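Local coordinates for protein BpsB (PgaB), Poly-beta-1,6-N-acetyl-D-glucosamine N-deacetylase (Bordetella bronchiseptica RB50, PDB 5BU6) that removes N-acetyl groups from poly-beta-1,6-N-acetyl-D-glucosamine as a family 4 carbohydrate esterase, and is required for biofilm formation in its bacterium, at residues E150-S155 and I215-W220; L79-D84 and P103-V108; H156-G161 and R197-T202. The protein carries 5 engineered substitutions. One frame throughout, in Å; residues are numbered along the deposited sequence.

Contact 1: residues E150-S155 and I215-W220. With NI (nickel (II) ion), chain C; EDO (1,2-ethanediol), chain J.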
loop_
_atom_site.group_PDB
_atom_site.type_symbol
_atom_site.label_atom_id
_atom_site.label_comp_id
_atom_site.label_asym_id
_atom_site.label_seq_id
_atom_site.Cartn_x
_atom_site.Cartn_y
_atom_site.Cartn_z
ATOM N N GLU A 150 -2.640 -10.693 3.470
ATOM C CA GLU A 150 -3.269 -9.707 4.358
ATOM C C GLU A 150 -3.760 -8.562 3.489
ATOM O O GLU A 150 -2.994 -8.002 2.704
ATOM C CB GLU A 150 -2.268 -9.185 5.387
ATOM C CG GLU A 150 -2.709 -7.942 6.153
ATOM C CD GLU A 150 -3.172 -8.254 7.573
ATOM O OE1 GLU A 150 -3.109 -9.433 7.983
ATOM O OE2 GLU A 150 -3.595 -7.315 8.282
ATOM N N LEU A 151 -5.032 -8.216 3.611
ATOM C CA LEU A 151 -5.565 -7.084 2.859
ATOM C C LEU A 151 -5.370 -5.813 3.672
ATOM O O LEU A 151 -5.546 -5.793 4.902
ATOM C CB LEU A 151 -7.044 -7.292 2.533
ATOM C CG LEU A 151 -7.419 -8.436 1.591
ATOM C CD1 LEU A 151 -8.915 -8.372 1.245
ATOM C CD2 LEU A 151 -6.571 -8.423 0.335
ATOM N N ALA A 152 -4.996 -4.752 2.977
ATOM C CA ALA A 152 -4.782 -3.459 3.591
ATOM C C ALA A 152 -5.490 -2.396 2.769
ATOM O O ALA A 152 -5.817 -2.626 1.613
ATOM C CB ALA A 152 -3.278 -3.151 3.673
ATOM N N SER A 153 -5.718 -1.236 3.367
ATOM C CA SER A 153 -6.203 -0.084 2.621
ATOM C C SER A 153 -5.050 0.603 1.899
ATOM O O SER A 153 -3.990 0.827 2.488
ATOM C CB SER A 153 -6.900 0.905 3.553
ATOM O OG SER A 153 -7.306 2.082 2.886
ATOM N N HIS A 154 -5.273 0.938 0.628
ATOM C CA HIS A 154 -4.408 1.878 -0.100
ATOM C C HIS A 154 -5.167 3.188 -0.292
ATOM O O HIS A 154 -4.942 3.897 -1.269
ATOM C CB HIS A 154 -3.974 1.283 -1.452
ATOM C CG HIS A 154 -2.673 1.810 -1.958
ATOM N ND1 HIS A 154 -1.779 2.491 -1.155
ATOM C CD2 HIS A 154 -2.114 1.768 -3.192
ATOM C CE1 HIS A 154 -0.728 2.851 -1.874
ATOM N NE2 HIS A 154 -0.898 2.407 -3.108
ATOM N N SER A 155 -6.046 3.478 0.672
ATOM C CA SER A 155 -7.019 4.594 0.705
ATOM C C SER A 155 -8.249 4.260 -0.148
ATOM O O SER A 155 -8.260 3.277 -0.870
ATOM C CB SER A 155 -6.420 5.937 0.255
ATOM O OG SER A 155 -6.406 6.059 -1.165
ATOM N N ILE A 215 -9.683 -4.805 8.158
ATOM C CA ILE A 215 -8.298 -4.419 7.925
ATOM C C ILE A 215 -7.769 -3.698 9.160
ATOM O O ILE A 215 -8.547 -3.228 9.996
ATOM C CB ILE A 215 -8.120 -3.515 6.723
ATOM C CG1 ILE A 215 -8.880 -2.201 6.919
ATOM C CG2 ILE A 215 -8.563 -4.216 5.467
ATOM C CD1 ILE A 215 -8.430 -1.127 5.944
ATOM N N ARG A 216 -6.449 -3.606 9.262
ATOM C CA ARG A 216 -5.844 -2.943 10.400
ATOM C C ARG A 216 -4.646 -2.116 9.978
ATOM O O ARG A 216 -3.920 -1.607 10.821
ATOM C CB ARG A 216 -5.433 -3.968 11.456
ATOM C CG ARG A 216 -4.728 -5.161 10.880
ATOM C CD ARG A 216 -4.543 -6.268 11.903
ATOM N NE ARG A 216 -4.129 -7.493 11.231
ATOM C CZ ARG A 216 -3.899 -8.649 11.841
ATOM N NH1 ARG A 216 -3.525 -9.701 11.130
ATOM N NH2 ARG A 216 -4.037 -8.752 13.155
ATOM N N SER A 217 -4.450 -1.968 8.669
ATOM C CA SER A 217 -3.285 -1.259 8.180
ATOM C C SER A 217 -3.613 -0.378 6.973
ATOM O O SER A 217 -4.553 -0.673 6.220
ATOM C CB SER A 217 -2.186 -2.268 7.818
ATOM O OG SER A 217 -2.695 -3.249 6.933
ATOM N N ILE A 218 -2.849 0.704 6.818
ATOM C CA ILE A 218 -2.952 1.608 5.666
ATOM C C ILE A 218 -1.598 1.747 5.014
ATOM O O ILE A 218 -0.577 1.980 5.694
ATOM C CB ILE A 218 -3.476 3.012 6.075
ATOM C CG1 ILE A 218 -3.286 4.018 4.942
ATOM C CG2 ILE A 218 -2.746 3.543 7.295
ATOM C CD1 ILE A 218 -4.277 3.862 3.840
ATOM N N VAL A 219 -1.563 1.560 3.702
ATOM C CA VAL A 219 -0.370 1.847 2.919
ATOM C C VAL A 219 -0.609 3.183 2.256
ATOM O O VAL A 219 -1.455 3.279 1.376
ATOM C CB VAL A 219 -0.092 0.791 1.824
ATOM C CG1 VAL A 219 1.200 1.175 1.025
ATOM C CG2 VAL A 219 0.054 -0.605 2.440
ATOM N N TRP A 220 0.113 4.209 2.684
ATOM C CA TRP A 220 -0.139 5.559 2.217
ATOM C C TRP A 220 0.295 5.707 0.754
ATOM O O TRP A 220 1.446 5.475 0.445
ATOM C CB TRP A 220 0.620 6.558 3.106
ATOM C CG TRP A 220 0.117 6.588 4.560
ATOM C CD1 TRP A 220 0.760 6.090 5.679
ATOM C CD2 TRP A 220 -1.100 7.169 5.023
ATOM N NE1 TRP A 220 -0.005 6.319 6.805
ATOM C CE2 TRP A 220 -1.154 6.977 6.432
ATOM C CE3 TRP A 220 -2.172 7.825 4.385
ATOM C CZ2 TRP A 220 -2.223 7.427 7.204
ATOM C CZ3 TRP A 220 -3.237 8.271 5.161
ATOM C CH2 TRP A 220 -3.258 8.059 6.555
HETATM NI NI NI C . -0.029 2.766 -5.095
HETATM C C1 EDO J . -2.127 -12.942 6.706
HETATM O O1 EDO J . -0.957 -13.191 5.919
HETATM C C2 EDO J . -1.721 -12.675 8.157
HETATM O O2 EDO J . -1.152 -11.365 8.323
HETATM O O HOH W 1 -4.728 -4.929 7.382
HETATM O O HOH W 2 1.387 1.202 -4.835
HETATM O O HOH W 3 1.012 2.975 -6.985
#
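The metal-bearing end of strand 149-153, in the deformed beta/alpha barrel of a family 4 carbohydrate esterase, meets the short strand 217-219 here. The two run in roughly the same sense but splay by 64°, so they share a single bridge, S153 with I218. S153 N donates to S217 O (3.1 Å), and S153 O receives V219 N almost along its C=O axis (2.8 Å). Beyond the bridge, H154 takes over the pairing with its ring: ND1 donates to V219 O at 2.7 Å, with an N-H...O angle of 155°. The carbonyl oxygen lies in the plane of the imidazole at its edge, while the donor sits above the plane of the carbonyl. This bond fixes the ring rotation and leaves NE2 to bind nickel at 2.2 Å; it probably also makes NE2 a stronger ligand. V219 CB and CG1 pack beside the ND1 corner of the ring. S153 OG, anti to its own N, accepts from S155 N in an ST turn and also bonds S203 OG; the CB of S153 presses tightly on I215 CD1 (3.5 Å). At the other end R216, extended from CG to NE, grips the E150 carboxylate side-on in a salt bridge. NE reaches OE2 at 3.0 Å and NH1 reaches OE1 at 3.2 Å, each on a syn lone pair, with the two flat groups only 14° from coplanar. NH1 also bonds Q61 OE1, and a 1,2-ethanediol, probably from the crystallisation liquor, donates from O2 to E150 OE1. A water donates to E150 OE2 and L151 O and accepts from R216 N and S217 OG, bridging the two segments where they diverge. H154, with H159 and D84, makes the His-His-Asp metal site typical of family 4 carbohydrate esterases.

Contact 2: residues L79-D84 and P103-V108. With NI (nickel (II) ion), chain C.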
loop_
_atom_site.group_PDB
_atom_site.type_symbol
_atom_site.label_atom_id
_atom_site.label_comp_id
_atom_site.label_asym_id
_atom_site.label_seq_id
_atom_site.Cartn_x
_atom_site.Cartn_y
_atom_site.Cartn_z
ATOM N N LEU A 79 8.848 -8.460 4.766
ATOM C CA LEU A 79 7.433 -8.334 4.447
ATOM C C LEU A 79 7.314 -7.922 2.973
ATOM O O LEU A 79 7.890 -6.908 2.564
ATOM C CB LEU A 79 6.756 -7.295 5.340
ATOM C CG LEU A 79 5.240 -7.100 5.168
ATOM C CD1 LEU A 79 4.523 -8.353 5.645
ATOM C CD2 LEU A 79 4.789 -5.887 5.969
ATOM N N LEU A 80 6.589 -8.711 2.188
ATOM C CA LEU A 80 6.367 -8.385 0.774
ATOM C C LEU A 80 5.008 -7.713 0.639
ATOM O O LEU A 80 4.011 -8.200 1.215
ATOM C CB LEU A 80 6.399 -9.662 -0.084
ATOM C CG LEU A 80 7.587 -10.600 0.043
ATOM C CD1 LEU A 80 7.348 -11.846 -0.829
ATOM C CD2 LEU A 80 8.881 -9.880 -0.356
ATOM N N THR A 81 4.954 -6.596 -0.089
ATOM C CA THR A 81 3.699 -5.894 -0.281
ATOM C C THR A 81 3.485 -5.584 -1.771
ATOM O O THR A 81 4.449 -5.320 -2.504
ATOM C CB THR A 81 3.638 -4.585 0.543
ATOM O OG1 THR A 81 4.504 -3.602 -0.031
ATOM C CG2 THR A 81 4.059 -4.845 2.008
ATOM N N PHE A 82 2.230 -5.689 -2.189
ATOM C CA PHE A 82 1.789 -5.474 -3.569
ATOM C C PHE A 82 0.576 -4.533 -3.556
ATOM O O PHE A 82 -0.515 -4.947 -3.171
ATOM C CB PHE A 82 1.423 -6.807 -4.231
ATOM C CG PHE A 82 2.563 -7.776 -4.299
ATOM C CD1 PHE A 82 2.830 -8.631 -3.230
ATOM C CD2 PHE A 82 3.383 -7.819 -5.417
ATOM C CE1 PHE A 82 3.897 -9.516 -3.275
ATOM C CE2 PHE A 82 4.455 -8.703 -5.482
ATOM C CZ PHE A 82 4.713 -9.560 -4.400
ATOM N N ASP A 83 0.751 -3.274 -3.945
ATOM C CA ASP A 83 -0.367 -2.324 -3.857
ATOM C C ASP A 83 -0.999 -2.037 -5.221
ATOM O O ASP A 83 -0.408 -2.341 -6.249
ATOM C CB ASP A 83 0.073 -1.002 -3.218
ATOM C CG ASP A 83 1.400 -1.104 -2.481
ATOM O OD1 ASP A 83 1.534 -1.977 -1.596
ATOM O OD2 ASP A 83 2.306 -0.293 -2.786
ATOM N N ASP A 84 -2.213 -1.477 -5.179
ATOM C CA ASP A 84 -2.947 -0.855 -6.296
ATOM C C ASP A 84 -4.016 -1.792 -6.838
ATOM O O ASP A 84 -4.965 -1.344 -7.471
ATOM C CB ASP A 84 -2.046 -0.397 -7.442
ATOM C CG ASP A 84 -1.236 0.843 -7.107
ATOM O OD1 ASP A 84 -1.236 1.275 -5.941
ATOM O OD2 ASP A 84 -0.575 1.387 -8.023
ATOM N N PRO A 103 3.906 -15.381 2.455
ATOM C CA PRO A 103 2.812 -14.428 2.682
ATOM C C PRO A 103 3.075 -13.078 2.017
ATOM O O PRO A 103 4.210 -12.776 1.663
ATOM C CB PRO A 103 2.773 -14.275 4.211
ATOM C CG PRO A 103 4.149 -14.635 4.661
ATOM C CD PRO A 103 4.678 -15.654 3.687
ATOM N N ALA A 104 2.033 -12.263 1.896
ATOM C CA ALA A 104 2.165 -10.911 1.378
ATOM C C ALA A 104 1.041 -10.012 1.893
ATOM O O ALA A 104 0.042 -10.499 2.409
ATOM C CB ALA A 104 2.165 -10.932 -0.137
ATOM N N VAL A 105 1.236 -8.704 1.760
ATOM C CA VAL A 105 0.194 -7.701 1.962
ATOM C C VAL A 105 -0.276 -7.226 0.584
ATOM O O VAL A 105 0.558 -6.932 -0.270
ATOM C CB VAL A 105 0.720 -6.489 2.753
ATOM C CG1 VAL A 105 -0.392 -5.451 2.974
ATOM C CG2 VAL A 105 1.312 -6.957 4.054
ATOM N N VAL A 106 -1.585 -7.154 0.375
ATOM C CA VAL A 106 -2.132 -6.550 -0.838
ATOM C C VAL A 106 -2.947 -5.325 -0.419
ATOM O O VAL A 106 -3.859 -5.448 0.381
ATOM C CB VAL A 106 -3.023 -7.536 -1.623
ATOM C CG1 VAL A 106 -3.710 -6.823 -2.804
ATOM C CG2 VAL A 106 -2.206 -8.740 -2.101
ATOM N N ALA A 107 -2.600 -4.152 -0.929
ATOM C CA ALA A 107 -3.254 -2.915 -0.503
ATOM C C ALA A 107 -4.153 -2.429 -1.641
ATOM O O ALA A 107 -3.698 -2.277 -2.790
ATOM C CB ALA A 107 -2.224 -1.855 -0.117
ATOM N N VAL A 108 -5.420 -2.221 -1.304
ATOM C CA VAL A 108 -6.499 -1.978 -2.257
ATOM C C VAL A 108 -6.885 -0.504 -2.307
ATOM O O VAL A 108 -7.141 0.066 -1.268
ATOM C CB VAL A 108 -7.740 -2.809 -1.844
ATOM C CG1 VAL A 108 -8.947 -2.477 -2.686
ATOM C CG2 VAL A 108 -7.405 -4.302 -1.874
HETATM NI NI NI C . -0.029 2.766 -5.095
HETATM O O HOH W 4 6.005 -11.324 3.175
HETATM O O HOH W 2 1.387 1.202 -4.835
HETATM O O HOH W 3 1.012 2.975 -6.985
#
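Strands 77-83 and 104-108 are the parallel neighbours of a beta-alpha-beta crossover, joined through helix 88-100, and the TFDD motif of the family (T81 to D84) runs off the end of the first. The F82 side chain leaves on the face it shares with V106. Its CB passes 4.1 Å from V105 O, and CG stands anti to the carbonyl carbon (chi1 -61°). That turn brings CD1 and then CE1 along the methyl of A104, with CE1 to A104 CB at 3.9 Å; the methyl meets the ring at its edge, near its plane. V93 of the helix and M18 of the adjoining strand also touch the F82 side chain. On the other face T81 CG2 lies alongside V105 CB at 3.8 Å, the two pointing the same way, and V105 CG2 reaches L79 CD1. Backbone bonds alternate as in a parallel ladder: V105 N to L80 O, F82 N to V105 O (2.8 Å), A107 N to F82 O, the longest, and D84 N to A107 O (2.9 Å). This last bond holds the residue beyond the strand end, where D84 OD1 binds nickel at 2.1 Å and OD2 accepts from a nickel-bound water at 2.5 Å.

Contact 3: residues H156-G161 and R197-T202. With NI (nickel (II) ion), chain C.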
loop_
_atom_site.group_PDB
_atom_site.type_symbol
_atom_site.label_atom_id
_atom_site.label_comp_id
_atom_site.label_asym_id
_atom_site.label_seq_id
_atom_site.Cartn_x
_atom_site.Cartn_y
_atom_site.Cartn_z
ATOM N N HIS A 156 -9.292 5.069 -0.022
ATOM C CA HIS A 156 -10.446 4.986 -0.920
ATOM C C HIS A 156 -10.138 5.794 -2.173
ATOM O O HIS A 156 -10.041 5.250 -3.249
ATOM C CB HIS A 156 -11.729 5.499 -0.244
ATOM C CG HIS A 156 -12.953 5.414 -1.110
ATOM N ND1 HIS A 156 -13.416 4.227 -1.631
ATOM C CD2 HIS A 156 -13.801 6.374 -1.550
ATOM C CE1 HIS A 156 -14.500 4.456 -2.350
ATOM N NE2 HIS A 156 -14.753 5.754 -2.323
ATOM N N ASN A 157 -9.956 7.093 -2.011
ATOM C CA ASN A 157 -9.690 7.964 -3.147
ATOM C C ASN A 157 -8.576 8.968 -2.848
ATOM O O ASN A 157 -8.692 10.138 -3.146
ATOM C CB ASN A 157 -10.975 8.688 -3.551
ATOM C CG ASN A 157 -10.876 9.365 -4.898
ATOM O OD1 ASN A 157 -10.043 8.998 -5.741
ATOM N ND2 ASN A 157 -11.718 10.367 -5.108
ATOM N N LEU A 158 -7.493 8.514 -2.230
ATOM C CA LEU A 158 -6.373 9.425 -1.977
ATOM C C LEU A 158 -5.191 9.107 -2.877
ATOM O O LEU A 158 -4.116 9.680 -2.713
ATOM C CB LEU A 158 -5.937 9.349 -0.519
ATOM C CG LEU A 158 -7.029 9.730 0.477
ATOM C CD1 LEU A 158 -6.484 9.541 1.871
ATOM C CD2 LEU A 158 -7.499 11.155 0.269
ATOM N N HIS A 159 -5.382 8.182 -3.811
ATOM C CA HIS A 159 -4.280 7.756 -4.677
ATOM C C HIS A 159 -4.233 8.644 -5.926
ATOM O O HIS A 159 -4.314 8.162 -7.059
ATOM C CB HIS A 159 -4.438 6.267 -5.035
ATOM C CG HIS A 159 -3.142 5.583 -5.367
ATOM N ND1 HIS A 159 -2.287 6.039 -6.345
ATOM C CD2 HIS A 159 -2.572 4.462 -4.871
ATOM C CE1 HIS A 159 -1.238 5.244 -6.424
ATOM N NE2 HIS A 159 -1.383 4.277 -5.538
ATOM N N ARG A 160 -4.116 9.953 -5.707
ATOM C CA ARG A 160 -4.138 10.907 -6.800
ATOM C C ARG A 160 -3.636 12.246 -6.316
ATOM O O ARG A 160 -3.435 12.446 -5.112
ATOM C CB ARG A 160 -5.554 11.061 -7.349
ATOM C CG ARG A 160 -6.498 11.554 -6.273
ATOM C CD ARG A 160 -7.949 11.672 -6.683
ATOM N NE ARG A 160 -8.720 11.975 -5.477
ATOM C CZ ARG A 160 -9.113 13.190 -5.101
ATOM N NH1 ARG A 160 -9.786 13.336 -3.967
ATOM N NH2 ARG A 160 -8.861 14.255 -5.855
ATOM N N GLY A 161 -3.449 13.160 -7.254
ATOM C CA GLY A 161 -3.035 14.506 -6.924
ATOM C C GLY A 161 -4.234 15.414 -6.794
ATOM O O GLY A 161 -5.251 15.201 -7.451
ATOM N N ARG A 197 -10.421 11.245 7.124
ATOM C CA ARG A 197 -11.101 10.250 7.965
ATOM C C ARG A 197 -12.173 9.453 7.230
ATOM O O ARG A 197 -12.189 8.229 7.288
ATOM C CB ARG A 197 -11.746 10.907 9.185
ATOM C CG ARG A 197 -12.032 9.904 10.293
ATOM C CD ARG A 197 -12.750 10.560 11.459
ATOM N NE ARG A 197 -11.913 11.521 12.171
ATOM C CZ ARG A 197 -12.010 12.841 12.045
ATOM N NH1 ARG A 197 -12.906 13.365 11.224
ATOM N NH2 ARG A 197 -11.210 13.641 12.744
ATOM N N GLN A 198 -13.072 10.159 6.551
ATOM C CA GLN A 198 -14.135 9.514 5.793
ATOM C C GLN A 198 -13.566 8.600 4.721
ATOM O O GLN A 198 -14.078 7.504 4.509
ATOM C CB GLN A 198 -15.054 10.565 5.162
ATOM C CG GLN A 198 -16.236 9.991 4.396
ATOM C CD GLN A 198 -17.365 9.522 5.301
ATOM O OE1 GLN A 198 -17.251 8.503 5.984
ATOM N NE2 GLN A 198 -18.468 10.264 5.300
ATOM N N ASP A 199 -12.494 9.039 4.065
ATOM C CA ASP A 199 -11.816 8.202 3.079
ATOM C C ASP A 199 -11.350 6.877 3.678
ATOM O O ASP A 199 -11.649 5.816 3.144
ATOM C CB ASP A 199 -10.620 8.936 2.482
ATOM C CG ASP A 199 -10.018 8.193 1.308
ATOM O OD1 ASP A 199 -9.253 7.230 1.546
ATOM O OD2 ASP A 199 -10.317 8.568 0.151
ATOM N N LEU A 200 -10.613 6.935 4.786
ATOM C CA LEU A 200 -10.098 5.703 5.378
ATOM C C LEU A 200 -11.240 4.815 5.867
ATOM O O LEU A 200 -11.199 3.592 5.695
ATOM C CB LEU A 200 -9.133 6.016 6.532
ATOM C CG LEU A 200 -7.897 6.818 6.119
ATOM C CD1 LEU A 200 -6.945 7.044 7.285
ATOM C CD2 LEU A 200 -7.192 6.129 4.970
ATOM N N LYS A 201 -12.243 5.430 6.496
ATOM C CA LYS A 201 -13.393 4.695 7.014
ATOM C C LYS A 201 -14.124 3.974 5.877
ATOM O O LYS A 201 -14.477 2.801 5.989
ATOM C CB LYS A 201 -14.365 5.636 7.736
ATOM C CG LYS A 201 -15.463 4.919 8.520
ATOM C CD LYS A 201 -16.660 5.832 8.801
ATOM C CE LYS A 201 -16.246 7.191 9.360
ATOM N NZ LYS A 201 -15.814 7.145 10.790
ATOM N N THR A 202 -14.355 4.689 4.784
ATOM C CA THR A 202 -14.971 4.085 3.611
ATOM C C THR A 202 -14.179 2.884 3.072
ATOM O O THR A 202 -14.772 1.838 2.785
ATOM C CB THR A 202 -15.168 5.136 2.496
ATOM O OG1 THR A 202 -15.999 6.187 2.992
ATOM C CG2 THR A 202 -15.844 4.526 1.264
HETATM NI NI NI C . -0.029 2.766 -5.095
HETATM O O HOH W 2 1.387 1.202 -4.835
HETATM O O HOH W 3 1.012 2.975 -6.985
#
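D199 CG (chi1 -171°) and H156 CG (chi1 -179°) both stand anti to their backbone nitrogens, which sends the carboxylate out from helix 189-211 and the imidazole toward T202, about one turn farther along the helix. The loop they join, H156-G161, carries the second metal histidine of the HSxxxH motif in the esterase barrel. The carboxylate takes two successive backbone N-H groups, one to each oxygen. H156 N donates to D199 OD1 at 2.7 Å, approaching from above the carboxylate plane, and N157 N donates to D199 OD2 at 2.6 Å on its syn lone pair. Two such short bonds fix the tilt of the acid and probably help keep it ionised. L158 slides past D199 in the opposite direction, laying its CG against D199 CG (3.5 Å) and its CD1 beside OD1, so that the buried acid is flanked by leucine carbon. One helical turn after Q198, T202 puts OG1 anti to the carbonyl carbon, where it bonds Q198 O at 2.8 Å; that oxygen also takes T202 N. CG2 is thereby left anti to the backbone N and comes down on the H156 ring in a CH-pi contact, 3.7 Å from the ring centroid and 4° off the ring normal. H156 ND1 is hydrogen-bonded to T110 OG1, outside both segments. Further along, R160 NE folds back to N157 O (3.0 Å), above the plane of that carbonyl. H159, at the centre of an inverse gamma turn, makes no contact with 197-202 and serves the metal. Y222 meets its ring edge-to-face, and a nickel-bound water lies in the ring plane at its edge. H159 NE2 binds the nickel at 2.1 Å.

How the contacts relate
Contacts 1 and 2 are buried near the middle of the chain. Strand 149-153 of contact 1 lies in the same sheet as both strands of contact 2, while 217-219 pairs with 240-242; H154 N reaches V108 O at 2.8 Å. Contact 3 is farther out and only partly buried, joining loop to helix. Contact 2 is a regular backbone ladder with apolar packing; contact 1 has one bridge, with a salt bridge and water at its more open end; contact 3 is carried by one carboxylate, leucine carbon beside it and a methyl over a ring. Each supplies one nickel ligand, D84, H154 or H159, and L200 packs on I218 and W220 of contact 1.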